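Local structure of DNA-directed RNA polymerase subunit L (Thermoplasma acidophilum, 1XPP) at the interface of chains A and B. The protein is a small subunit of the archaeal RNA polymerase, the enzyme that transcribes DNA into RNA, and belongs to the dimer-forming Rpo11/RPB11 family. Sequence-based numbering; all coordinates share one arbitrary frame. Chains: chain A/B, DNA-directed RNA polymerase subunit L.

Contact 1: the interface of chains A and B. Residues chain A 15, 25, 75, 78-79, 82; chain B 96, 100.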
ATOM      1  N   VAL A  15      -6.620 -21.471 -30.743  1.00 24.10           N
ATOM      2  CA  VAL A  15      -5.385 -21.014 -31.324  1.00 25.14           C
ATOM      3  C   VAL A  15      -5.696 -20.930 -32.829  1.00 24.75           C
ATOM      4  O   VAL A  15      -6.320 -21.837 -33.408  1.00 24.92           O
ATOM      5  CB  VAL A  15      -4.249 -22.032 -31.061  1.00 25.30           C
ATOM      6  CG1 VAL A  15      -3.066 -21.762 -31.960  1.00 26.51           C
ATOM      7  CG2 VAL A  15      -3.825 -21.986 -29.584  1.00 27.25           C
ATOM      8  N   VAL A  25      -4.903 -16.137 -30.738  1.00 18.55           N
ATOM      9  CA  VAL A  25      -5.977 -16.970 -30.228  1.00 18.84           C
ATOM     10  C   VAL A  25      -7.290 -16.257 -30.427  1.00 17.25           C
ATOM     11  O   VAL A  25      -7.417 -15.087 -30.023  1.00 18.55           O
ATOM     12  CB  VAL A  25      -5.795 -17.320 -28.714  1.00 17.94           C
ATOM     13  CG1 VAL A  25      -6.850 -18.301 -28.252  1.00 19.50           C
ATOM     14  CG2 VAL A  25      -4.396 -17.878 -28.472  1.00 20.36           C
ATOM     15  N   GLN A  75       2.797 -18.107 -25.130  1.00 29.72           N
ATOM     16  CA  GLN A  75       1.800 -18.774 -24.281  0.50 29.38           C
ATOM     17  C   GLN A  75       2.086 -18.454 -22.813  1.00 29.59           C
ATOM     18  O   GLN A  75       1.161 -18.280 -22.009  1.00 28.83           O
ATOM     19  CB  GLN A  75       1.815 -20.305 -24.466  0.50 29.58           C
ATOM     20  CG  GLN A  75       1.186 -20.865 -25.747  0.50 27.65           C
ATOM     21  CD  GLN A  75       2.224 -21.312 -26.762  0.50 27.20           C
ATOM     22  OE1 GLN A  75       3.167 -20.588 -27.058  0.50 24.50           O
ATOM     23  NE2 GLN A  75       2.045 -22.516 -27.301  0.50 24.72           N
ATOM     24  N   ILE A  78       0.826 -15.114 -21.656  1.00 24.40           N
ATOM     25  CA  ILE A  78      -0.626 -15.176 -21.456  1.00 23.96           C
ATOM     26  C   ILE A  78      -0.909 -15.848 -20.114  1.00 24.67           C
ATOM     27  O   ILE A  78      -1.633 -15.287 -19.285  1.00 23.94           O
ATOM     28  CB  ILE A  78      -1.326 -15.893 -22.606  1.00 23.12           C
ATOM     29  CG1 ILE A  78      -1.206 -15.023 -23.869  1.00 23.97           C
ATOM     30  CG2 ILE A  78      -2.808 -16.209 -22.272  1.00 22.52           C
ATOM     31  CD1 ILE A  78      -1.686 -15.690 -25.104  1.00 24.19           C
ATOM     32  N   LYS A  79      -0.305 -17.025 -19.911  1.00 25.04           N
ATOM     33  CA  LYS A  79      -0.383 -17.742 -18.623  1.00 25.95           C
ATOM     34  C   LYS A  79      -0.060 -16.842 -17.429  1.00 25.80           C
ATOM     35  O   LYS A  79      -0.817 -16.799 -16.449  1.00 25.68           O
ATOM     36  CB  LYS A  79       0.630 -18.886 -18.618  1.00 26.12           C
ATOM     37  CG  LYS A  79       0.377 -19.937 -19.646  1.00 29.88           C
ATOM     38  CD  LYS A  79       1.588 -20.854 -19.857  1.00 33.51           C
ATOM     39  CE  LYS A  79       1.376 -21.749 -21.056  1.00 30.53           C
ATOM     40  NZ  LYS A  79       2.251 -22.926 -21.105  1.00 36.10           N
ATOM     41  N   VAL A  82      -2.945 -14.353 -16.881  1.00 20.94           N
ATOM     42  CA  VAL A  82      -4.194 -14.939 -16.422  1.00 19.17           C
ATOM     43  C   VAL A  82      -4.053 -15.363 -14.962  1.00 20.19           C
ATOM     44  O   VAL A  82      -5.011 -15.242 -14.170  1.00 18.53           O
ATOM     45  CB  VAL A  82      -4.689 -16.083 -17.339  1.00 20.06           C
ATOM     46  CG1 VAL A  82      -6.012 -16.729 -16.837  1.00 19.74           C
ATOM     47  CG2 VAL A  82      -4.928 -15.512 -18.759  1.00 17.97           C
TER
ATOM     48  N   PHE B  96      -7.464 -21.609 -21.849  1.00 18.90           N
ATOM     49  CA  PHE B  96      -6.148 -21.369 -22.442  1.00 19.60           C
ATOM     50  C   PHE B  96      -5.248 -22.584 -22.290  1.00 20.08           C
ATOM     51  O   PHE B  96      -4.711 -23.060 -23.283  1.00 21.96           O
ATOM     52  CB  PHE B  96      -5.439 -20.150 -21.858  1.00 19.66           C
ATOM     53  CG  PHE B  96      -5.746 -18.820 -22.544  1.00 21.13           C
ATOM     54  CD1 PHE B  96      -5.488 -18.625 -23.912  1.00 20.65           C
ATOM     55  CD2 PHE B  96      -6.208 -17.740 -21.788  1.00 16.95           C
ATOM     56  CE1 PHE B  96      -5.725 -17.371 -24.530  1.00 18.35           C
ATOM     57  CE2 PHE B  96      -6.443 -16.490 -22.391  1.00 16.98           C
ATOM     58  CZ  PHE B  96      -6.207 -16.298 -23.774  1.00 18.37           C
ATOM     59  N   PHE B 100      -3.288 -24.502 -25.180  0.50 14.20           N
ATOM     60  CA  PHE B 100      -1.874 -24.489 -25.491  0.50 15.30           C
ATOM     61  C   PHE B 100      -1.345 -25.930 -25.533  0.50 15.22           C
ATOM     62  O   PHE B 100      -0.682 -26.318 -26.490  0.50 15.58           O
ATOM     63  CB  PHE B 100      -1.095 -23.684 -24.458  0.50 14.91           C
ATOM     64  CG  PHE B 100      -1.442 -22.216 -24.411  0.50 14.93           C
ATOM     65  CD1 PHE B 100      -1.887 -21.548 -25.548  0.50 15.62           C
ATOM     66  CD2 PHE B 100      -1.276 -21.486 -23.221  0.50 16.09           C
ATOM     67  CE1 PHE B 100      -2.193 -20.174 -25.507  0.50 18.58           C
ATOM     68  CE2 PHE B 100      -1.555 -20.134 -23.178  0.50 17.96           C
ATOM     69  CZ  PHE B 100      -2.019 -19.478 -24.317  0.50 17.63           C
TER
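A:Ile78 meets B:Phe96 and B:Phe100 together, and these two phenyl rings, one helical turn apart on chain B, form the apolar centre. The gamma-methyl CG2 of A:Ile78 stands over the middle of the B:Phe96 ring, a CH-pi contact 3.6 Å from CE2 of B:Phe96, with the two side chains crossing at about a right angle. CG2 lies anti to the backbone N and CG1 anti to the carbonyl carbon (chi1 -68°), an arrangement that lets the second branch reach the other ring: CG1 carries CD1 to its tip, 3.9 Å from CZ of B:Phe100. The same CG2 also lies at the edge of the B:Phe100 ring, in its plane, so this branched residue wedges between a face and an edge. Around B:Phe96, CG2 of A:Val82 reaches CD2 at 4.0 Å, while CG1 of A:Val25 touches the other flank of the ring, 4.0 Å from CE1.

Over one face of B:Phe100 the aliphatic part of A:Gln75 slides past in the opposite direction. Its CB sits 3.5 Å from CD2 of B:Phe100 and carries the packing; the very close approach of its CG to the ring is doubtful. The chain bends at chi2 (104°), and the amide plane stands 76° from the ring plane. The backbone O of B:Phe96, in the same helix, lies above the opposite face near the rim.

At the polar rim, A:Lys79 lays its extended chain alongside the same ring, CE 3.4 Å from CD2 of B:Phe100, and carries its amino group NZ beyond the phenyl. Carbon packing therefore makes this patch, and the polar ends of A:Gln75 and A:Lys79 find no partner across it.

In the fold, the C-terminal part of the long helix 74-106 of chain B inserts its phenyls between the start of the same helix of chain A and a wall of strands 12-18 and 22-28, to which A:Val15 and A:Val25 belong.

Contact 2: the interface of chains A and B. Residues chain A 37, 40, 44; chain B 31, 33, 37.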
ATOM      1  N   THR A  37      -9.228  -6.261 -19.896  1.00 19.39           N
ATOM      2  CA  THR A  37      -8.363  -6.499 -18.746  1.00 20.10           C
ATOM      3  C   THR A  37      -7.213  -7.473 -19.036  1.00 18.58           C
ATOM      4  O   THR A  37      -6.107  -7.266 -18.584  1.00 18.61           O
ATOM      5  CB  THR A  37      -9.178  -6.904 -17.514  1.00 19.87           C
ATOM      6  OG1 THR A  37      -9.881  -8.146 -17.738  1.00 23.51           O
ATOM      7  CG2 THR A  37     -10.197  -5.835 -17.236  1.00 21.33           C
ATOM      8  N   GLU A  40      -4.563  -5.531 -21.061  1.00 22.57           N
ATOM      9  CA  GLU A  40      -3.968  -4.571 -20.111  0.50 23.54           C
ATOM     10  C   GLU A  40      -2.947  -5.246 -19.192  1.00 23.95           C
ATOM     11  O   GLU A  40      -1.868  -4.710 -18.947  1.00 25.16           O
ATOM     12  CB  GLU A  40      -5.062  -3.899 -19.279  0.50 24.02           C
ATOM     13  CG  GLU A  40      -4.561  -3.088 -18.082  0.50 24.71           C
ATOM     14  CD  GLU A  40      -5.626  -2.844 -17.038  0.50 28.07           C
ATOM     15  OE1 GLU A  40      -6.692  -2.303 -17.393  0.50 30.15           O
ATOM     16  OE2 GLU A  40      -5.392  -3.181 -15.857  0.50 30.47           O
ATOM     17  N   LYS A  44       1.627  -5.239 -18.999  1.00 30.67           N
ATOM     18  CA  LYS A  44       2.391  -4.920 -17.780  1.00 31.78           C
ATOM     19  C   LYS A  44       3.696  -5.700 -17.721  1.00 32.06           C
ATOM     20  O   LYS A  44       4.592  -5.370 -16.945  1.00 32.41           O
ATOM     21  CB  LYS A  44       1.568  -5.250 -16.532  1.00 31.86           C
ATOM     22  CG  LYS A  44       0.461  -4.273 -16.163  1.00 34.51           C
ATOM     23  CD  LYS A  44      -0.319  -4.833 -14.962  1.00 38.04           C
ATOM     24  CE  LYS A  44      -1.284  -3.821 -14.361  1.00 40.83           C
ATOM     25  NZ  LYS A  44      -2.501  -3.674 -15.189  1.00 41.46           N
TER
ATOM     26  N   ASP B  31      -5.556  -1.524  -8.180  1.00 22.95           N
ATOM     27  CA  ASP B  31      -5.565  -0.950  -9.494  1.00 23.49           C
ATOM     28  C   ASP B  31      -6.963  -0.423  -9.777  1.00 22.68           C
ATOM     29  O   ASP B  31      -7.938  -1.125  -9.519  1.00 21.97           O
ATOM     30  CB  ASP B  31      -5.169  -1.975 -10.539  1.00 25.19           C
ATOM     31  CG  ASP B  31      -4.804  -1.305 -11.832  1.00 28.88           C
ATOM     32  OD1 ASP B  31      -3.588  -1.059 -12.057  1.00 35.65           O
ATOM     33  OD2 ASP B  31      -5.730  -0.942 -12.588  1.00 34.82           O
ATOM     34  N   THR B  33      -8.609  -0.269 -12.451  1.00 20.97           N
ATOM     35  CA  THR B  33      -9.332  -1.227 -13.271  1.00 21.22           C
ATOM     36  C   THR B  33     -10.060  -2.253 -12.426  1.00 20.00           C
ATOM     37  O   THR B  33     -11.187  -2.597 -12.724  1.00 19.38           O
ATOM     38  CB  THR B  33      -8.417  -1.916 -14.327  1.00 21.71           C
ATOM     39  OG1 THR B  33      -7.980  -0.887 -15.230  1.00 24.99           O
ATOM     40  CG2 THR B  33      -9.175  -3.010 -15.119  1.00 23.74           C
ATOM     41  N   THR B  37     -14.081  -2.798 -12.551  1.00 17.76           N
ATOM     42  CA  THR B  37     -14.545  -4.136 -12.954  1.00 18.65           C
ATOM     43  C   THR B  37     -15.457  -4.713 -11.879  1.00 18.18           C
ATOM     44  O   THR B  37     -16.484  -5.295 -12.162  1.00 18.32           O
ATOM     45  CB  THR B  37     -13.341  -5.078 -13.218  1.00 19.11           C
ATOM     46  OG1 THR B  37     -12.602  -4.532 -14.302  1.00 21.01           O
ATOM     47  CG2 THR B  37     -13.799  -6.484 -13.623  1.00 21.92           C
TER
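Helix 32-42 of chain A, with the loop that follows it, faces the first turn of helix 32-42 of chain B and the loop leading into it. A:Glu40 and B:Thr33 reach towards each other tip to tip: the hydroxyl OG1 of B:Thr33 donates a hydrogen bond to the carboxylate OE1 of A:Glu40, 2.9 Å away. It arrives on the syn side of that oxygen, 23° out of the carboxylate plane. CG of A:Glu40 is anti to the backbone N (chi1 169°) and the chain runs on extended, which carries the carboxylate across to the other helix.

The second oxygen, OE2 of A:Glu40, is held within its own chain by a salt bridge to NZ of A:Lys44 at 3.0 Å. Each carboxylate oxygen thus has its own partner, and the pairing should fix the rotation of the group. NZ of A:Lys44 also lies 4.2 Å from OD1 of B:Asp31, too far for contact, though the positive charge may ease the approach of the two acids.

B:Asp31 steadies the first turn: its OD2 accepts the backbone N of B:Thr33 at 3.0 Å, met on the anti side, and so caps the start of the helix, which probably helps hold the B:Thr33 side chain in place. One turn on, OG1 of B:Thr37 bonds to the carbonyl O of B:Thr33 from above the carbonyl plane, 38° out of it.

Beside this polar pair, methyl meets methyl, CG2 of A:Thr37 lying 3.7 Å from CG2 of B:Thr33 as the side chains cross.

The patch bridges the short helices of the two subunits, which face each other on one side of the paired long helices.

The centres of contact 1 and contact 2 are about 18 Å apart, and they have no residue in common. Contact 1 joins the long helix 74-106 of both chains and adds the strands of chain A, whereas contact 2 uses the short helix 32-42 of each chain. One is greasy and built on aromatic rings, the other largely polar. The two-fold symmetry repeats both with the chains exchanged, fastening the pair at several points. The family dimerises through such a domain, in the polymerase normally with a different subunit, so this homodimer may stand in for that pairing.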